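Phospholipase A1 (PDB 4HYQ) hydrolyses the sn-1 ester of glycerophospholipids, as a phospholipase A1 with the SGNH-hydrolase fold of the GDSL lipase family. Local coordinates at residues Tyr5-Asp10 with Ala46-Val51; Arg144-Asn149 with Gly159-Ile164. All coordinates share one frame; numbering follows the deposited sequence.

Interaction 1 of 2, residues Tyr5-Asp10 with Ala46-Val51; sequences YVALGD and ASFDFV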
ATOM      1  N   TYR A   5      12.255   0.299 -14.711  1.00 11.06           N
ATOM      2  CA  TYR A   5      11.401  -0.045 -13.581  1.00 10.60           C
ATOM      3  C   TYR A   5      10.622   1.219 -13.231  1.00 10.81           C
ATOM      4  O   TYR A   5      11.220   2.290 -13.066  1.00 11.25           O
ATOM      5  CB  TYR A   5      12.258  -0.489 -12.391  1.00 10.45           C
ATOM      6  CG  TYR A   5      11.510  -0.601 -11.068  1.00  9.44           C
ATOM      7  CD1 TYR A   5      10.187  -1.049 -11.023  1.00  9.51           C
ATOM      8  CD2 TYR A   5      12.141  -0.291  -9.868  1.00  9.76           C
ATOM      9  CE1 TYR A   5       9.505  -1.185  -9.800  1.00 10.26           C
ATOM     10  CE2 TYR A   5      11.477  -0.437  -8.640  1.00  9.03           C
ATOM     11  CZ  TYR A   5      10.175  -0.878  -8.617  1.00 10.71           C
ATOM     12  OH  TYR A   5       9.565  -1.033  -7.399  1.00 10.81           O
ATOM     13  N   VAL A   6       9.299   1.108 -13.171  1.00  8.78           N
ATOM     14  CA  VAL A   6       8.462   2.247 -12.798  1.00  9.29           C
ATOM     15  C   VAL A   6       7.710   1.835 -11.533  1.00  9.71           C
ATOM     16  O   VAL A   6       7.043   0.803 -11.507  1.00  9.19           O
ATOM     17  CB  VAL A   6       7.456   2.623 -13.920  1.00  8.96           C
ATOM     18  CG1 VAL A   6       6.557   3.771 -13.471  1.00 10.32           C
ATOM     19  CG2 VAL A   6       8.226   3.061 -15.182  1.00 10.58           C
ATOM     20  N   ALA A   7       7.849   2.633 -10.475  1.00  9.03           N
ATOM     21  CA  ALA A   7       7.187   2.359  -9.197  1.00  8.07           C
ATOM     22  C   ALA A   7       6.037   3.342  -8.979  1.00 10.12           C
ATOM     23  O   ALA A   7       6.241   4.543  -8.765  1.00  9.86           O
ATOM     24  CB  ALA A   7       8.205   2.454  -8.046  1.00  9.18           C
ATOM     25  N   LEU A   8       4.827   2.804  -9.024  1.00  8.43           N
ATOM     26  CA  LEU A   8       3.590   3.575  -8.892  1.00  9.31           C
ATOM     27  C   LEU A   8       2.915   3.373  -7.552  1.00  9.40           C
ATOM     28  O   LEU A   8       3.197   2.418  -6.830  1.00  9.11           O
ATOM     29  CB  LEU A   8       2.573   3.099  -9.934  1.00  9.69           C
ATOM     30  CG  LEU A   8       3.004   2.973 -11.394  1.00  9.27           C
ATOM     31  CD1 LEU A   8       1.924   2.215 -12.196  1.00  9.59           C
ATOM     32  CD2 LEU A   8       3.212   4.378 -11.966  1.00  9.58           C
ATOM     33  N   GLY A   9       1.985   4.262  -7.237  1.00  9.10           N
ATOM     34  CA  GLY A   9       1.220   4.034  -6.034  1.00  9.36           C
ATOM     35  C   GLY A   9       1.047   5.125  -5.015  1.00  8.51           C
ATOM     36  O   GLY A   9       1.246   6.315  -5.284  1.00  6.96           O
ATOM     37  N   ASP A  10       0.645   4.679  -3.834  1.00  8.09           N
ATOM     38  CA  ASP A  10       0.398   5.573  -2.715  1.00  7.03           C
ATOM     39  C   ASP A  10       1.513   5.561  -1.669  1.00  6.79           C
ATOM     40  O   ASP A  10       2.653   5.193  -1.954  1.00  6.60           O
ATOM     41  CB  ASP A  10      -0.963   5.262  -2.057  1.00  7.07           C
ATOM     42  CG  ASP A  10      -1.099   3.800  -1.622  1.00  9.63           C
ATOM     43  OD1 ASP A  10      -0.064   3.137  -1.362  1.00  8.45           O
ATOM     44  OD2 ASP A  10      -2.256   3.327  -1.520  1.00  9.66           O
ATOM     45  N   ALA A  46      17.564  -0.662 -16.105  1.00 20.31           N
ATOM     46  CA  ALA A  46      18.018   0.272 -17.133  1.00 20.04           C
ATOM     47  C   ALA A  46      17.663   1.706 -16.757  1.00 19.73           C
ATOM     48  O   ALA A  46      18.394   2.638 -17.072  1.00 19.48           O
ATOM     49  CB  ALA A  46      17.392  -0.087 -18.478  1.00 22.55           C
ATOM     50  N   SER A  47      16.516   1.873 -16.110  1.00 17.96           N
ATOM     51  CA  SER A  47      16.061   3.184 -15.650  1.00 16.06           C
ATOM     52  C   SER A  47      15.158   2.953 -14.448  1.00 16.16           C
ATOM     53  O   SER A  47      14.637   1.851 -14.254  1.00 15.67           O
ATOM     54  CB  SER A  47      15.288   3.925 -16.741  1.00 16.34           C
ATOM     55  OG  SER A  47      14.139   3.206 -17.152  1.00 18.11           O
ATOM     56  N   PHE A  48      14.988   3.984 -13.634  1.00 14.92           N
ATOM     57  CA  PHE A  48      14.148   3.864 -12.450  1.00 13.97           C
ATOM     58  C   PHE A  48      13.372   5.160 -12.267  1.00 14.76           C
ATOM     59  O   PHE A  48      13.970   6.232 -12.095  1.00 15.58           O
ATOM     60  CB  PHE A  48      15.031   3.582 -11.228  1.00 13.22           C
ATOM     61  CG  PHE A  48      14.288   3.604  -9.921  1.00 14.51           C
ATOM     62  CD1 PHE A  48      13.061   2.956  -9.799  1.00 13.75           C
ATOM     63  CD2 PHE A  48      14.813   4.260  -8.815  1.00 13.63           C
ATOM     64  CE1 PHE A  48      12.358   2.964  -8.589  1.00 14.46           C
ATOM     65  CE2 PHE A  48      14.121   4.275  -7.599  1.00 14.88           C
ATOM     66  CZ  PHE A  48      12.890   3.621  -7.490  1.00 11.79           C
ATOM     67  N   ASP A  49      12.049   5.071 -12.360  1.00 12.85           N
ATOM     68  CA  ASP A  49      11.194   6.234 -12.164  1.00 13.43           C
ATOM     69  C   ASP A  49      10.276   5.924 -10.994  1.00 12.11           C
ATOM     70  O   ASP A  49       9.425   5.044 -11.067  1.00 13.47           O
ATOM     71  CB  ASP A  49      10.395   6.540 -13.415  1.00 13.28           C
ATOM     72  CG  ASP A  49      11.281   6.985 -14.560  1.00 18.91           C
ATOM     73  OD1 ASP A  49      11.925   8.047 -14.433  1.00 19.56           O
ATOM     74  OD2 ASP A  49      11.347   6.268 -15.574  1.00 19.42           O
ATOM     75  N   PHE A  50      10.477   6.667  -9.911  1.00 11.15           N
ATOM     76  CA  PHE A  50       9.740   6.489  -8.658  1.00 11.81           C
ATOM     77  C   PHE A  50       8.711   7.611  -8.602  1.00 11.93           C
ATOM     78  O   PHE A  50       9.065   8.762  -8.314  1.00 12.41           O
ATOM     79  CB  PHE A  50      10.762   6.605  -7.515  1.00 11.62           C
ATOM     80  CG  PHE A  50      10.282   6.127  -6.173  1.00  9.61           C
ATOM     81  CD1 PHE A  50       9.003   5.609  -5.984  1.00  8.43           C
ATOM     82  CD2 PHE A  50      11.140   6.199  -5.086  1.00 10.00           C
ATOM     83  CE1 PHE A  50       8.592   5.177  -4.709  1.00  8.74           C
ATOM     84  CE2 PHE A  50      10.741   5.770  -3.814  1.00  8.53           C
ATOM     85  CZ  PHE A  50       9.472   5.260  -3.630  1.00  8.88           C
ATOM     86  N   VAL A  51       7.449   7.293  -8.889  1.00 11.02           N
ATOM     87  CA  VAL A  51       6.416   8.316  -8.897  1.00  9.97           C
ATOM     88  C   VAL A  51       5.269   8.134  -7.902  1.00  8.32           C
ATOM     89  O   VAL A  51       4.273   8.876  -7.952  1.00  8.08           O
ATOM     90  CB  VAL A  51       5.844   8.515 -10.324  1.00 11.49           C
ATOM     91  CG1 VAL A  51       6.927   9.101 -11.220  1.00 13.07           C
ATOM     92  CG2 VAL A  51       5.349   7.174 -10.900  1.00 11.09           C
TER
HETATM   93  O   HOH W   1      11.828   3.579 -15.787  1.00 13.34           O
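Two parallel strands at one border of the central sheet of the SGNH-hydrolase fold pair here, Tyr5 with Phe48, Val6 with Asp49 and Ala7 with Phe50. Four backbone bonds join them in the alternating parallel pattern: Tyr5 N to Ser47 O, Asp49 N to Tyr5 O, Ala7 N to Asp49 O and Val51 N to Ala7 O. On one face the side chains of Tyr5 and Phe48 run side by side, each CG anti to its backbone N. Their ring planes are 16° apart but slid, with little overlap, and Tyr5 CD2 comes within 3.4 Å of Phe48 CD1. Ala7, with only CB to accommodate, meets the edge of the Phe48 ring and lies 3.9 Å from Phe50 CD1. Val6 and Asp49 take the other face; beyond the paired residues Leu8 CD2 meets Val51 CG2 at 3.7 Å. Toward the start of the pair, a water donates to Tyr5 O and Asp49 OD2 and accepts from Ser47 OG, so short polar side chains suit this end. Helix 35-43 packs on the aromatic face, Pro36 touching Tyr5, Ala7 and Phe50. Strand 73-79 flanks strand 4-9 across from strand 47-50; the Tyr5 hydroxyl and its Ser77 OG are hydrogen-bonded.

Interaction 2 of 2, residues Arg144-Asn149 with Gly159-Ile164; sequences RFYKLN and GERTAI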
ATOM      1  N   ARG A 144      -2.320  -6.291   7.334  1.00 14.30           N
ATOM      2  CA  ARG A 144      -3.425  -6.262   8.281  1.00 14.58           C
ATOM      3  C   ARG A 144      -2.795  -5.327   9.304  1.00 14.34           C
ATOM      4  O   ARG A 144      -1.580  -5.363   9.491  1.00 15.37           O
ATOM      5  CB  ARG A 144      -3.641  -7.628   8.916  1.00 18.16           C
ATOM      6  CG  ARG A 144      -4.558  -8.536   8.150  1.00 22.95           C
ATOM      7  CD  ARG A 144      -4.671  -9.854   8.900  1.00 27.91           C
ATOM      8  NE  ARG A 144      -5.779 -10.656   8.417  1.00 32.69           N
ATOM      9  CZ  ARG A 144      -6.064 -11.878   8.857  1.00 36.03           C
ATOM     10  NH1 ARG A 144      -5.315 -12.439   9.797  1.00 37.61           N
ATOM     11  NH2 ARG A 144      -7.101 -12.541   8.353  1.00 37.80           N
ATOM     12  N   PHE A 145      -3.584  -4.496   9.972  1.00 13.78           N
ATOM     13  CA  PHE A 145      -2.990  -3.550  10.910  1.00 14.74           C
ATOM     14  C   PHE A 145      -2.732  -4.085  12.312  1.00 14.45           C
ATOM     15  O   PHE A 145      -1.774  -3.671  12.968  1.00 13.80           O
ATOM     16  CB  PHE A 145      -3.864  -2.293  11.039  1.00 14.51           C
ATOM     17  CG  PHE A 145      -3.877  -1.409   9.816  1.00 15.50           C
ATOM     18  CD1 PHE A 145      -2.922  -1.549   8.810  1.00 16.17           C
ATOM     19  CD2 PHE A 145      -4.831  -0.396   9.701  1.00 16.26           C
ATOM     20  CE1 PHE A 145      -2.918  -0.690   7.701  1.00 16.58           C
ATOM     21  CE2 PHE A 145      -4.837   0.467   8.599  1.00 17.05           C
ATOM     22  CZ  PHE A 145      -3.872   0.318   7.594  1.00 18.30           C
ATOM     23  N   TYR A 146      -3.567  -5.019  12.752  1.00 15.06           N
ATOM     24  CA  TYR A 146      -3.460  -5.529  14.108  1.00 16.94           C
ATOM     25  C   TYR A 146      -3.310  -7.011  14.359  1.00 19.69           C
ATOM     26  O   TYR A 146      -3.752  -7.849  13.580  1.00 19.74           O
ATOM     27  CB  TYR A 146      -4.685  -5.100  14.916  1.00 16.11           C
ATOM     28  CG  TYR A 146      -4.811  -3.623  15.135  1.00 15.28           C
ATOM     29  CD1 TYR A 146      -5.636  -2.847  14.325  1.00 15.67           C
ATOM     30  CD2 TYR A 146      -4.114  -3.004  16.164  1.00 15.65           C
ATOM     31  CE1 TYR A 146      -5.765  -1.481  14.543  1.00 16.36           C
ATOM     32  CE2 TYR A 146      -4.234  -1.638  16.389  1.00 15.94           C
ATOM     33  CZ  TYR A 146      -5.058  -0.889  15.581  1.00 17.56           C
ATOM     34  OH  TYR A 146      -5.184   0.454  15.829  1.00 18.57           O
ATOM     35  N   LYS A 147      -2.692  -7.299  15.499  1.00 22.44           N
ATOM     36  CA  LYS A 147      -2.550  -8.653  15.994  1.00 27.80           C
ATOM     37  C   LYS A 147      -3.593  -8.606  17.105  1.00 30.66           C
ATOM     38  O   LYS A 147      -3.587  -7.687  17.927  1.00 29.65           O
ATOM     39  CB  LYS A 147      -1.170  -8.889  16.603  1.00 30.26           C
ATOM     40  CG  LYS A 147      -0.943 -10.331  17.031  1.00 34.98           C
ATOM     41  CD  LYS A 147      -0.988 -11.258  15.820  1.00 38.36           C
ATOM     42  CE  LYS A 147      -0.893 -12.723  16.223  1.00 40.43           C
ATOM     43  NZ  LYS A 147      -1.012 -13.620  15.036  1.00 41.64           N
ATOM     44  N   LEU A 148      -4.521  -9.551  17.108  1.00 33.29           N
ATOM     45  CA  LEU A 148      -5.549  -9.567  18.136  1.00 36.91           C
ATOM     46  C   LEU A 148      -4.978 -10.347  19.312  1.00 39.82           C
ATOM     47  O   LEU A 148      -4.737 -11.550  19.210  1.00 40.18           O
ATOM     48  CB  LEU A 148      -6.807 -10.242  17.602  1.00 37.64           C
ATOM     49  CG  LEU A 148      -7.241  -9.727  16.225  1.00 38.33           C
ATOM     50  CD1 LEU A 148      -8.387 -10.576  15.697  1.00 39.38           C
ATOM     51  CD2 LEU A 148      -7.644  -8.261  16.321  1.00 37.80           C
ATOM     52  N   ASN A 149      -4.746  -9.653  20.420  1.00 42.19           N
ATOM     53  CA  ASN A 149      -4.180 -10.288  21.605  1.00 45.18           C
ATOM     54  C   ASN A 149      -4.801  -9.728  22.879  1.00 46.32           C
ATOM     55  O   ASN A 149      -5.747  -8.942  22.826  1.00 46.96           O
ATOM     56  CB  ASN A 149      -2.667 -10.071  21.635  1.00 45.59           C
ATOM     57  CG  ASN A 149      -2.295  -8.617  21.840  1.00 46.00           C
ATOM     58  OD1 ASN A 149      -3.163  -7.749  21.954  0.50 45.65           O
ATOM     59  ND2 ASN A 149      -0.999  -8.343  21.893  1.00 47.35           N
ATOM     60  N   GLY A 159     -13.027  -5.207  19.213  1.00 22.51           N
ATOM     61  CA  GLY A 159     -14.047  -5.135  18.188  1.00 20.16           C
ATOM     62  C   GLY A 159     -13.632  -4.252  17.027  1.00 18.11           C
ATOM     63  O   GLY A 159     -13.933  -4.562  15.871  1.00 17.25           O
ATOM     64  N   GLU A 160     -12.942  -3.151  17.325  1.00 15.96           N
ATOM     65  CA  GLU A 160     -12.496  -2.223  16.279  1.00 15.44           C
ATOM     66  C   GLU A 160     -11.349  -2.832  15.481  1.00 15.08           C
ATOM     67  O   GLU A 160     -11.310  -2.720  14.250  1.00 13.30           O
ATOM     68  CB  GLU A 160     -12.071  -0.882  16.896  1.00 16.39           C
ATOM     69  CG  GLU A 160     -13.244  -0.090  17.471  1.00 18.63           C
ATOM     70  CD  GLU A 160     -12.814   1.165  18.212  1.00 22.47           C
ATOM     71  OE1 GLU A 160     -11.886   1.085  19.035  1.00 24.84           O
ATOM     72  OE2 GLU A 160     -13.414   2.234  17.978  1.00 29.43           O
ATOM     73  N   ARG A 161     -10.422  -3.481  16.179  1.00 15.43           N
ATOM     74  CA  ARG A 161      -9.295  -4.125  15.513  1.00 16.41           C
ATOM     75  C   ARG A 161      -9.789  -5.222  14.578  1.00 17.20           C
ATOM     76  O   ARG A 161      -9.271  -5.400  13.483  1.00 16.01           O
ATOM     77  CB  ARG A 161      -8.357  -4.754  16.527  1.00 17.51           C
ATOM     78  CG  ARG A 161      -7.608  -3.770  17.364  1.00 18.84           C
ATOM     79  CD  ARG A 161      -6.650  -4.533  18.219  1.00 22.75           C
ATOM     80  NE  ARG A 161      -6.505  -3.909  19.516  1.00 26.25           N
ATOM     81  CZ  ARG A 161      -5.874  -4.469  20.539  1.00 28.65           C
ATOM     82  NH1 ARG A 161      -5.326  -5.674  20.411  1.00 28.30           N
ATOM     83  NH2 ARG A 161      -5.796  -3.819  21.687  1.00 30.07           N
ATOM     84  N   THR A 162     -10.788  -5.967  15.031  1.00 17.09           N
ATOM     85  CA  THR A 162     -11.358  -7.046  14.238  1.00 16.52           C
ATOM     86  C   THR A 162     -12.010  -6.508  12.974  1.00 16.08           C
ATOM     87  O   THR A 162     -11.851  -7.066  11.883  1.00 16.51           O
ATOM     88  CB  THR A 162     -12.406  -7.813  15.057  1.00 17.14           C
ATOM     89  OG1 THR A 162     -11.751  -8.466  16.153  1.00 19.51           O
ATOM     90  CG2 THR A 162     -13.115  -8.823  14.200  1.00 19.10           C
ATOM     91  N   ALA A 163     -12.740  -5.414  13.130  1.00 14.19           N
ATOM     92  CA  ALA A 163     -13.432  -4.791  12.020  1.00 14.10           C
ATOM     93  C   ALA A 163     -12.436  -4.240  11.013  1.00 14.19           C
ATOM     94  O   ALA A 163     -12.606  -4.409   9.808  1.00 13.78           O
ATOM     95  CB  ALA A 163     -14.337  -3.677  12.535  1.00 15.15           C
ATOM     96  N   ILE A 164     -11.387  -3.594  11.512  1.00 13.07           N
ATOM     97  CA  ILE A 164     -10.363  -3.009  10.643  1.00 14.04           C
ATOM     98  C   ILE A 164      -9.591  -4.100   9.893  1.00 12.24           C
ATOM     99  O   ILE A 164      -9.319  -3.975   8.697  1.00 12.21           O
ATOM    100  CB  ILE A 164      -9.399  -2.136  11.477  1.00 15.40           C
ATOM    101  CG1 ILE A 164     -10.156  -0.892  11.956  1.00 18.48           C
ATOM    102  CG2 ILE A 164      -8.184  -1.745  10.652  1.00 18.40           C
ATOM    103  CD1 ILE A 164      -9.463  -0.151  13.083  1.00 20.10           C
TER
HETATM  104  O   HOH W   2      -5.979  -3.719   8.958  1.00 33.22           O
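Arg161 reaches from helix 158-181 across the ring of Tyr146, tying the helix's first turns to the irregular segment 144-149 that follows strand 136-140 in this SGNH-hydrolase fold. Its CB touches Leu148 CD2 at 3.6 Å, the two side chains sliding past each other in opposite directions. CG, anti to the carbonyl carbon (chi1 -69°), sits over one face of the Tyr146 ring, 3.7 Å from the centroid, in a CH-pi contact. CD lies 3.6 Å from Tyr146 CD2. The chain bends at chi3 (-145°), and NE makes a weak hydrogen bond to Gly155 O. At the tip NH2 donates to Leu156 O, the strongest polar partner of Arg161, while NH1 turns to Asn149. A long side chain suits this place: its CG packs on an aromatic face and its charged end is taken up by carbonyl oxygens. The Tyr146 hydroxyl is hydrogen-bonded to Tyr217.

One turn further on, beta-branched Ile164 presents both its methyls: CD1 approaches Tyr146 CE1 and CG2 lies 3.7 Å from Phe145 CD2, with Met91 of helix 87-96 touching both Phe145 and Ile164. A water accepts from Phe145 N and donates weakly to Ile164 O. The direct polar link is also weak: Arg161 NH1 reaches Asn149 OD1 at 3.4 Å, with the oxygen in the guanidinium plane and the amide plane turned 69° from it.

Overall arrangement
Interactions 1 and 2 lie on opposite sides of the chain's centre, their own centres about 32 Å apart and their nearest atoms about 10 Å apart, and they share no helix or strand. Both are partly buried. Interaction 1 belongs to the sheet: backbone bonds set its register, the side chains sort onto two faces, and strand 4-9 is buried while strand 47-50, at one border of the sheet, is partly exposed. Interaction 2 joins an irregular segment to a helix, so side chains carry it: buried Tyr146, Arg161 and Ile164 form its inner part, while exposed Leu148 and Thr162 mark its outer border. Water bridges backbone to side chains in the first and, weakly, two backbone groups in the second.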